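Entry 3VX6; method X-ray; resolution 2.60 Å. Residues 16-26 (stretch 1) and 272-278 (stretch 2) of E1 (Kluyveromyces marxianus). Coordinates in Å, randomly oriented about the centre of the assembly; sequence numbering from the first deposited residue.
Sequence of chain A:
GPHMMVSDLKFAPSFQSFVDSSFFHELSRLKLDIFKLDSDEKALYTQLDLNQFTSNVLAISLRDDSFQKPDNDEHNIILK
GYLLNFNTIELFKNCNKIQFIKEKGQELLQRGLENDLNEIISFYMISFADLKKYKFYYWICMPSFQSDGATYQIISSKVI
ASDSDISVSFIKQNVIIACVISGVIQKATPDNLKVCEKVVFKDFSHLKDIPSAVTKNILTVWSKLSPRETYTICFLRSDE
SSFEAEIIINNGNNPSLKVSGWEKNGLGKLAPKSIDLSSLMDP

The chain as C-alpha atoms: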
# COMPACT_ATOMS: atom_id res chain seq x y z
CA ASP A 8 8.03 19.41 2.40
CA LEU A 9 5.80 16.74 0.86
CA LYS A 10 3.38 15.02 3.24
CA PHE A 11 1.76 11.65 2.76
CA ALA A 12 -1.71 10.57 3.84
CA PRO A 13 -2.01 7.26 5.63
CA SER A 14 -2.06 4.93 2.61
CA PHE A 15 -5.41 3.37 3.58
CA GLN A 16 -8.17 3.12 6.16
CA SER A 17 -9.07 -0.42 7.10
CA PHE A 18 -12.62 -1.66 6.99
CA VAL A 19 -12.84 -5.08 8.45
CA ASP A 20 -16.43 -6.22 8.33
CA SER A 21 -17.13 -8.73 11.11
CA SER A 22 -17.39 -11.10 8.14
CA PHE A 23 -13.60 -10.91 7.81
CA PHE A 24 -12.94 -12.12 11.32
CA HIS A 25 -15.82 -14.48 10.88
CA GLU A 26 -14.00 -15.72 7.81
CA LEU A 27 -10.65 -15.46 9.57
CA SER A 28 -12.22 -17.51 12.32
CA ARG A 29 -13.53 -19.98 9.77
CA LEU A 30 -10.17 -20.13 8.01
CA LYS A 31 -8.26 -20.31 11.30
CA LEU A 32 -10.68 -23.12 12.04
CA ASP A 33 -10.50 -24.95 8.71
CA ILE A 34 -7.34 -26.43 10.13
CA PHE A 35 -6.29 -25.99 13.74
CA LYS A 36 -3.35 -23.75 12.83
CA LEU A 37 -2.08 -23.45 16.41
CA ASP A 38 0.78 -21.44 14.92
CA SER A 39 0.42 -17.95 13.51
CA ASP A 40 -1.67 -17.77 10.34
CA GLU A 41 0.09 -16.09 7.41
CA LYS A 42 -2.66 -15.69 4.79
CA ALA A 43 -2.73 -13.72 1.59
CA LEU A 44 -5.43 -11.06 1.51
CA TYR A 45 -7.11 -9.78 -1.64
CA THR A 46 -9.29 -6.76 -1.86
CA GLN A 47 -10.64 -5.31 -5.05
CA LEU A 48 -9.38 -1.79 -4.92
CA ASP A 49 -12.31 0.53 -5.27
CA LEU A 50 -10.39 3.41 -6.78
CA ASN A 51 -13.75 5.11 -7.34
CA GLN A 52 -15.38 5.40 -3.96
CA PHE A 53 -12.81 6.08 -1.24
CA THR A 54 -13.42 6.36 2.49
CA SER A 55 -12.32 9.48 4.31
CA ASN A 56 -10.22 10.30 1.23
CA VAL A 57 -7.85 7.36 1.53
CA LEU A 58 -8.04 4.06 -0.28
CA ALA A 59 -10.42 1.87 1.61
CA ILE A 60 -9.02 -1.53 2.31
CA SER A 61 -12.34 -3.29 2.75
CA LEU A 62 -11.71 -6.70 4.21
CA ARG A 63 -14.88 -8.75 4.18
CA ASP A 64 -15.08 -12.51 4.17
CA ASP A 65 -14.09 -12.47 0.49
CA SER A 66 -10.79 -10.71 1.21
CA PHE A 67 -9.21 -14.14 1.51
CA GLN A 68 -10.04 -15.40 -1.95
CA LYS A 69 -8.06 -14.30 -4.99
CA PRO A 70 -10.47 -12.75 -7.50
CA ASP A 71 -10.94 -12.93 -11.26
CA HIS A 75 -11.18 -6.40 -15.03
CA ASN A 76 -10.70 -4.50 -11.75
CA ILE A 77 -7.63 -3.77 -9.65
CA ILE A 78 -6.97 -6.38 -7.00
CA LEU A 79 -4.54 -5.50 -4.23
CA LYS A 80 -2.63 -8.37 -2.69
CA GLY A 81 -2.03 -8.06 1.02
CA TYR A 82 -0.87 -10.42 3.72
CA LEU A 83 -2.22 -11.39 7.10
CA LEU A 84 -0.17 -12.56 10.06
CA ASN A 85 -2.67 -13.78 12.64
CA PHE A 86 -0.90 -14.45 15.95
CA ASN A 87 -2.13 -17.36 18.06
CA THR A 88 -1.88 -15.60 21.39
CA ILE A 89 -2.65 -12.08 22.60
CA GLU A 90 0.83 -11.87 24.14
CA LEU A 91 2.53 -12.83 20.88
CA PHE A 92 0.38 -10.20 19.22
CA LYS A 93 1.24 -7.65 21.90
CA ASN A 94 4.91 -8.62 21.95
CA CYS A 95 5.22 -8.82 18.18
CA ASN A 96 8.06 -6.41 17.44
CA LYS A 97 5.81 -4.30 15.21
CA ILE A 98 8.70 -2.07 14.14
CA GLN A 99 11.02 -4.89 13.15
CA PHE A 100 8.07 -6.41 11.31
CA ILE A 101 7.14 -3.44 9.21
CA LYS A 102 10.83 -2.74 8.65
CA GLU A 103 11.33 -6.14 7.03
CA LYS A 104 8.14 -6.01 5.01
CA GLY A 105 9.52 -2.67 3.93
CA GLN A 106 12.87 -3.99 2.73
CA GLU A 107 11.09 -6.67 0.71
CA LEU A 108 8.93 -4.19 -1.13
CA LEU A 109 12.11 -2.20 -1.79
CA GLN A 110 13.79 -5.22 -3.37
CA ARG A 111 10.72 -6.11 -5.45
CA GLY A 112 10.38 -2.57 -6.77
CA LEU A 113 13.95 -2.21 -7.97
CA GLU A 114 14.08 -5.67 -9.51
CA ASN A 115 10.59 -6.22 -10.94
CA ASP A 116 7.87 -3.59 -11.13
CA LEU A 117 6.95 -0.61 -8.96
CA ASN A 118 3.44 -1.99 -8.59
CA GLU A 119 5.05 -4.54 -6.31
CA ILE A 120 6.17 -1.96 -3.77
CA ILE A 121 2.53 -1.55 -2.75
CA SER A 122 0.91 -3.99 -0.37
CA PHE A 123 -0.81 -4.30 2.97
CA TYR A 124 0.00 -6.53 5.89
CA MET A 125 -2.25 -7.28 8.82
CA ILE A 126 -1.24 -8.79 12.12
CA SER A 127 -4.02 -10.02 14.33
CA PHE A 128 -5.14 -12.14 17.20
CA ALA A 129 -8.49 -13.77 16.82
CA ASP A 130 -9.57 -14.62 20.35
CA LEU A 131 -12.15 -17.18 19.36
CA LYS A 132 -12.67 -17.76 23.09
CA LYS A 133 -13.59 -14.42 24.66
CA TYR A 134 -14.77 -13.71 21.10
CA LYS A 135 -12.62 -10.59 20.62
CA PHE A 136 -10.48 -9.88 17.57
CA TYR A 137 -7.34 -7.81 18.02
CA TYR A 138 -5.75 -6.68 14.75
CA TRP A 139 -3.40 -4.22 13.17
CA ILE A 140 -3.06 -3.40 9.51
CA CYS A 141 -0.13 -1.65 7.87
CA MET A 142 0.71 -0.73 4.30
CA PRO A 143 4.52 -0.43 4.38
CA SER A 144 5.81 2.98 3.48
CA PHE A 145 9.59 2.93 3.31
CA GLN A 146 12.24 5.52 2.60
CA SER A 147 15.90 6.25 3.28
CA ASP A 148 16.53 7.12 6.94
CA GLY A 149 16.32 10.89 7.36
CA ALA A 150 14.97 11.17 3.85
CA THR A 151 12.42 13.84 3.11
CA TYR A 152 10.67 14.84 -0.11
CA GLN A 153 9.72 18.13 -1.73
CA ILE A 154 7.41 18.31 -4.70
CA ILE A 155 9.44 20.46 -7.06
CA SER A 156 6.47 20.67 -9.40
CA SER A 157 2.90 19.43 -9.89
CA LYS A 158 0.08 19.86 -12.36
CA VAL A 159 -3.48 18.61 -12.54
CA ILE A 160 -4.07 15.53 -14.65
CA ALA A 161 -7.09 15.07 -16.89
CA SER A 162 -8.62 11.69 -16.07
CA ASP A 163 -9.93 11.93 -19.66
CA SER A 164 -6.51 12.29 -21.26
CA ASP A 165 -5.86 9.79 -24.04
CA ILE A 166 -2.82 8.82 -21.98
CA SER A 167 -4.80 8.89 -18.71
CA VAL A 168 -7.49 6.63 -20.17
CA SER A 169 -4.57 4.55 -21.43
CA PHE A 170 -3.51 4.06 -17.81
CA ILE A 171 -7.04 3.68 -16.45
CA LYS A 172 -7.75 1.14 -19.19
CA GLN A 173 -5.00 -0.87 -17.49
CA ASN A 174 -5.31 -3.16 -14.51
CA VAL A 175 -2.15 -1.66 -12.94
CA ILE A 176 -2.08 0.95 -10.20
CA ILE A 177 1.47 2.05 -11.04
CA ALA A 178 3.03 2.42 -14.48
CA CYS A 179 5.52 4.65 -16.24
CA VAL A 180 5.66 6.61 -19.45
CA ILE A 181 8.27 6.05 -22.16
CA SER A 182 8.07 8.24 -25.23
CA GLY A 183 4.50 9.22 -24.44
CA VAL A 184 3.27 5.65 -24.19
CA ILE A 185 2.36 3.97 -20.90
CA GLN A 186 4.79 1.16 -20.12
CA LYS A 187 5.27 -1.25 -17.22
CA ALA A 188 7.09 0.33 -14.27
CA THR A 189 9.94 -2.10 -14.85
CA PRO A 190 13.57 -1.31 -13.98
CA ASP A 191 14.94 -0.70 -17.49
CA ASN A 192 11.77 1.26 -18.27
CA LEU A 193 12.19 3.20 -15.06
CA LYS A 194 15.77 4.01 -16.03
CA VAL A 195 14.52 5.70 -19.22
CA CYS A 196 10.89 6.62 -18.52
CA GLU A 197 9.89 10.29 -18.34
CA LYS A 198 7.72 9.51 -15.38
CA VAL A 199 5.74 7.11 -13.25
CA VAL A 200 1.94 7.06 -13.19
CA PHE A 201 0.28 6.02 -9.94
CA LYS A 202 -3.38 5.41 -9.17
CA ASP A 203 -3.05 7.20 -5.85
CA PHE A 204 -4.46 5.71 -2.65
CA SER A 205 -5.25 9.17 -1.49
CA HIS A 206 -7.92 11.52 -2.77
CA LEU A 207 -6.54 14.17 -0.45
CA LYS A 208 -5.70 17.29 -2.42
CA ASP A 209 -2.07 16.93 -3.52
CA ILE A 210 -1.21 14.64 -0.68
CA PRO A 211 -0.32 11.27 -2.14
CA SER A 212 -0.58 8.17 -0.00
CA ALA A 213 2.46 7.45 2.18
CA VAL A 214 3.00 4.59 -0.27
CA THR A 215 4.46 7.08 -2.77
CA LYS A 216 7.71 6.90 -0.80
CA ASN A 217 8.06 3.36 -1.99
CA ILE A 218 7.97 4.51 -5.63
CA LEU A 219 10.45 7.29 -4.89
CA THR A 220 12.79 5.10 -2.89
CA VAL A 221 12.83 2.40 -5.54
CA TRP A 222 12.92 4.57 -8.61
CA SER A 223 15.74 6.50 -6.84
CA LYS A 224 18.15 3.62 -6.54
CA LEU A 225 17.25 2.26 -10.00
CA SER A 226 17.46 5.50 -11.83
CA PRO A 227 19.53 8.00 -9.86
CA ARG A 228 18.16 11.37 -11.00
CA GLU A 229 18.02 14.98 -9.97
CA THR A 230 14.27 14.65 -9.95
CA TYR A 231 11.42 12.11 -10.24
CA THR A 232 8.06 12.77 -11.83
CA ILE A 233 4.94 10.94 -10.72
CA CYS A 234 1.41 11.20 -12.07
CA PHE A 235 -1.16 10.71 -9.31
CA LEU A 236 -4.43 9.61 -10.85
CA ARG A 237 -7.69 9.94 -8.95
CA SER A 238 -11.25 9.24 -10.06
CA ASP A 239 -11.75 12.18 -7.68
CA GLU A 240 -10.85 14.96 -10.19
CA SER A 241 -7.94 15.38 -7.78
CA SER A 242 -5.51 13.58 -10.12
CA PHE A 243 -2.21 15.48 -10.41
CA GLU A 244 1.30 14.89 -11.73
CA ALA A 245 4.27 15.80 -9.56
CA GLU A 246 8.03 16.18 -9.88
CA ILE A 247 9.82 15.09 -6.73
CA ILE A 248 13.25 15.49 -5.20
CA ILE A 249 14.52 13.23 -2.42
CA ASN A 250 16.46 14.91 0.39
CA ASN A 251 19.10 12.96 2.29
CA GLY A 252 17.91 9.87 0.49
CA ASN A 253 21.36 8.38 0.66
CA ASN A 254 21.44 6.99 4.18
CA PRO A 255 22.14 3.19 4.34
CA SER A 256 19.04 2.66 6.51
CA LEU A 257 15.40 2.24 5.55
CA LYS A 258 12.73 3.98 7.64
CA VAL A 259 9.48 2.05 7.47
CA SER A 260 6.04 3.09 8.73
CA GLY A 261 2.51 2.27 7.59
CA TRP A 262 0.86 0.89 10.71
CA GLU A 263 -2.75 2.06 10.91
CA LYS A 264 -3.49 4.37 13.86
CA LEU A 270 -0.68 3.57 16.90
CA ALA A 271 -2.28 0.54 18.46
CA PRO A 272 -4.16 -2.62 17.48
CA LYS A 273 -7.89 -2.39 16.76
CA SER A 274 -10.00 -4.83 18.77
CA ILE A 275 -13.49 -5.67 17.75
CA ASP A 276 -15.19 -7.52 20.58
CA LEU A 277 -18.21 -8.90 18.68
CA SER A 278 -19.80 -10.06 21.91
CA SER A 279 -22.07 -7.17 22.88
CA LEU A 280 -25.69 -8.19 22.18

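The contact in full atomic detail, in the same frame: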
# COMPACT_ATOMS: atom_id res chain seq x y z
N GLN A 16 -7.37 3.16 4.94
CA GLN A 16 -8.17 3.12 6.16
C GLN A 16 -8.80 1.73 6.09
O GLN A 16 -9.48 1.39 5.12
CB GLN A 16 -9.27 4.19 6.16
CG GLN A 16 -10.21 4.06 7.34
CD GLN A 16 -11.04 5.31 7.59
OE1 GLN A 16 -11.98 5.30 8.39
NE2 GLN A 16 -10.69 6.40 6.92
N SER A 17 -8.54 0.92 7.11
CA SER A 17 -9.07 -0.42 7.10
C SER A 17 -10.57 -0.44 7.37
O SER A 17 -11.13 0.44 8.04
CB SER A 17 -8.35 -1.31 8.13
OG SER A 17 -8.66 -0.94 9.46
N PHE A 18 -11.20 -1.45 6.81
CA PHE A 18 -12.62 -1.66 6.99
C PHE A 18 -12.79 -3.13 7.06
O PHE A 18 -12.96 -3.80 6.03
CB PHE A 18 -13.42 -1.09 5.83
CG PHE A 18 -13.79 0.33 6.03
CD1 PHE A 18 -14.81 0.66 6.92
CD2 PHE A 18 -13.09 1.34 5.40
CE1 PHE A 18 -15.11 1.98 7.19
CE2 PHE A 18 -13.38 2.67 5.65
CZ PHE A 18 -14.40 2.99 6.55
N VAL A 19 -12.70 -3.66 8.27
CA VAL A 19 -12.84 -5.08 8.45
C VAL A 19 -14.24 -5.41 8.94
O VAL A 19 -14.57 -5.27 10.13
CB VAL A 19 -11.77 -5.63 9.41
CG1 VAL A 19 -10.40 -5.16 8.97
CG2 VAL A 19 -12.03 -5.16 10.83
N ASP A 20 -15.08 -5.83 8.00
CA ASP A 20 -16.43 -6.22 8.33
C ASP A 20 -16.27 -7.43 9.25
O ASP A 20 -15.31 -8.19 9.12
CB ASP A 20 -17.19 -6.63 7.06
CG ASP A 20 -18.66 -6.94 7.33
OD1 ASP A 20 -18.94 -7.84 8.15
OD2 ASP A 20 -19.52 -6.26 6.73
N SER A 21 -17.20 -7.60 10.19
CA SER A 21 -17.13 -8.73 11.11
C SER A 21 -16.99 -10.01 10.29
O SER A 21 -16.43 -11.00 10.76
CB SER A 21 -18.38 -8.80 11.99
OG SER A 21 -19.52 -9.15 11.24
N SER A 22 -17.46 -9.96 9.04
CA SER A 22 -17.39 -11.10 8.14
C SER A 22 -15.97 -11.51 7.79
O SER A 22 -15.74 -12.60 7.26
CB SER A 22 -18.15 -10.80 6.85
OG SER A 22 -17.46 -9.88 6.04
N PHE A 23 -15.01 -10.63 8.07
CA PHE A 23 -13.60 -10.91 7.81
C PHE A 23 -13.05 -11.76 8.92
O PHE A 23 -12.32 -12.71 8.68
CB PHE A 23 -12.79 -9.62 7.73
CG PHE A 23 -11.32 -9.85 7.61
CD1 PHE A 23 -10.51 -9.89 8.75
CD2 PHE A 23 -10.73 -10.04 6.37
CE1 PHE A 23 -9.15 -10.10 8.64
CE2 PHE A 23 -9.36 -10.25 6.25
CZ PHE A 23 -8.57 -10.28 7.38
N PHE A 24 -13.38 -11.38 10.15
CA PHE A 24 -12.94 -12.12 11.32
C PHE A 24 -13.77 -13.37 11.45
O PHE A 24 -13.35 -14.35 12.06
CB PHE A 24 -13.06 -11.27 12.57
CG PHE A 24 -11.97 -10.28 12.70
CD1 PHE A 24 -12.25 -8.92 12.74
CD2 PHE A 24 -10.65 -10.69 12.73
CE1 PHE A 24 -11.23 -8.00 12.81
CE2 PHE A 24 -9.62 -9.78 12.80
CZ PHE A 24 -9.91 -8.43 12.83
N HIS A 25 -14.96 -13.33 10.87
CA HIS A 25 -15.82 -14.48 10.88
C HIS A 25 -15.12 -15.44 9.93
O HIS A 25 -14.94 -16.61 10.24
CB HIS A 25 -17.22 -14.13 10.36
CG HIS A 25 -18.21 -13.81 11.44
ND1 HIS A 25 -17.97 -12.87 12.42
CD2 HIS A 25 -19.45 -14.29 11.67
CE1 HIS A 25 -19.02 -12.79 13.22
NE2 HIS A 25 -19.93 -13.64 12.79
N GLU A 26 -14.69 -14.91 8.79
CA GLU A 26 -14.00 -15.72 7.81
C GLU A 26 -12.63 -16.10 8.34
O GLU A 26 -12.17 -17.22 8.14
CB GLU A 26 -13.88 -14.96 6.48
CG GLU A 26 -13.17 -15.73 5.36
CD GLU A 26 -13.89 -17.02 4.95
OE1 GLU A 26 -14.97 -17.32 5.50
OE2 GLU A 26 -13.36 -17.73 4.06
N PRO A 272 -3.28 -1.65 18.12
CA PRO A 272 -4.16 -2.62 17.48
C PRO A 272 -5.62 -2.19 17.62
O PRO A 272 -5.97 -1.42 18.51
CB PRO A 272 -3.88 -3.90 18.26
CG PRO A 272 -2.47 -3.71 18.73
CD PRO A 272 -2.45 -2.28 19.15
N LYS A 273 -6.47 -2.68 16.71
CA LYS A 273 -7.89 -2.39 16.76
C LYS A 273 -8.48 -3.70 17.28
O LYS A 273 -8.09 -4.77 16.83
CB LYS A 273 -8.43 -2.10 15.36
CG LYS A 273 -7.73 -0.94 14.68
CD LYS A 273 -8.30 -0.63 13.30
CE LYS A 273 -9.54 0.23 13.38
NZ LYS A 273 -9.87 0.83 12.04
N SER A 274 -9.39 -3.62 18.24
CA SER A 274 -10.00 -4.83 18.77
C SER A 274 -11.50 -4.77 18.65
O SER A 274 -12.14 -3.90 19.25
CB SER A 274 -9.64 -5.04 20.23
OG SER A 274 -10.10 -3.95 21.02
N ILE A 275 -12.06 -5.67 17.88
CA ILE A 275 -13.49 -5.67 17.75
C ILE A 275 -14.11 -6.85 18.47
O ILE A 275 -14.12 -7.99 18.00
CB ILE A 275 -13.88 -5.64 16.27
CG1 ILE A 275 -13.49 -6.97 15.58
CG2 ILE A 275 -13.17 -4.41 15.58
CD1 ILE A 275 -14.45 -7.36 14.40
N ASP A 276 -14.58 -6.54 19.68
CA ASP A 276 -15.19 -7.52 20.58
C ASP A 276 -16.67 -7.75 20.21
O ASP A 276 -17.58 -7.25 20.85
CB ASP A 276 -15.06 -7.03 22.03
CG ASP A 276 -15.76 -7.92 23.04
OD1 ASP A 276 -15.54 -7.76 24.28
OD2 ASP A 276 -16.53 -8.78 22.61
N LEU A 277 -16.88 -8.54 19.16
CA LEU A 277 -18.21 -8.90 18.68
C LEU A 277 -18.84 -9.85 19.68
O LEU A 277 -18.99 -11.03 19.40
CB LEU A 277 -18.13 -9.62 17.34
CG LEU A 277 -17.91 -8.84 16.05
CD1 LEU A 277 -18.00 -9.87 14.88
CD2 LEU A 277 -19.02 -7.77 15.90
N SER A 278 -19.20 -9.30 20.84
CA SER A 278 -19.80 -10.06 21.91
C SER A 278 -20.55 -9.09 22.81
O SER A 278 -20.46 -9.15 24.04
CB SER A 278 -18.70 -10.80 22.68
OG SER A 278 -19.29 -11.78 23.51

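The touching residues of the two segments are at least 251 positions apart in the sequence, and the contact is built almost entirely from side chains. It is modest, burying 280 Å² in all. The backbones stay well separated, with the CA atoms of Ser 17 and Lys 273 9.9 Å apart and those of Ser 21 and Leu 277 7.6 Å apart, so longer side chains from the second segment must span the gap. Along the strand 273-275 and just beyond it, Lys 273, Ile 275 and Leu 277 direct their CA-to-CB bonds toward the first segment, whereas that of Ser 274 points away; this alternation, expected of an extended chain, places three side chains in a row along the contact.

At one end, Lys 273 leaves the backbone with chi1 in m and chi2 in t, then bends at chi3 (82°, p) before chi4 returns to t. The resulting path carries the ammonium group to Ser 17, whose short side chain, with chi1 in p, also points across the gap. NZ of Lys 273 donates a weak hydrogen bond of 3.4 Å to OG of Ser 17. The same hydroxyl is hydrogen-bonded elsewhere in the structure, so the lysine is not its sole partner.

Ile 275 contributes the largest covered area of any residue here. Its chi1 is p, but chi2, at 149°, lies between wells. The terminal methyl is tightly placed: CD1 of Ile 275 lies 3.2 Å from CD1 of Phe 24, a short apolar approach that meets the ring obliquely. The CA-to-CB bond of Phe 24 (chi1 -78°, m) points toward the second segment, and CD1 of Ile 275 also comes within 4.5 Å of CA of Ser 21.

Leu 277, with chi1 in m and chi2 in t, reaches Ser 21 and His 25. Its CD1 is 3.1 Å from CB of Ser 21, close for two carbon atoms, and 3.5 Å from CE1 of His 25, which it meets at the edge of the imidazole, near the ring plane. The CA-to-CB bond of His 25 runs sideways, yet its off-rotamer chi1 of -96° accompanies a ring whose end comes nearer the leucine. ND1 of His 25 also lies 2.9 Å from O of Ser 21, one turn earlier.

Asp 20 takes no part in the contact but caps this helix: with chi1 in t, its OD1 accepts from N of Ser 22 at 2.7 Å, though the placement of N of Ser 22 is less certain than that of its surroundings. OG of Ser 21, with chi1 in p, donates a weak bond of 3.4 Å to the same OD1 of Asp 20, while CB of Ser 21 packs against Leu 277.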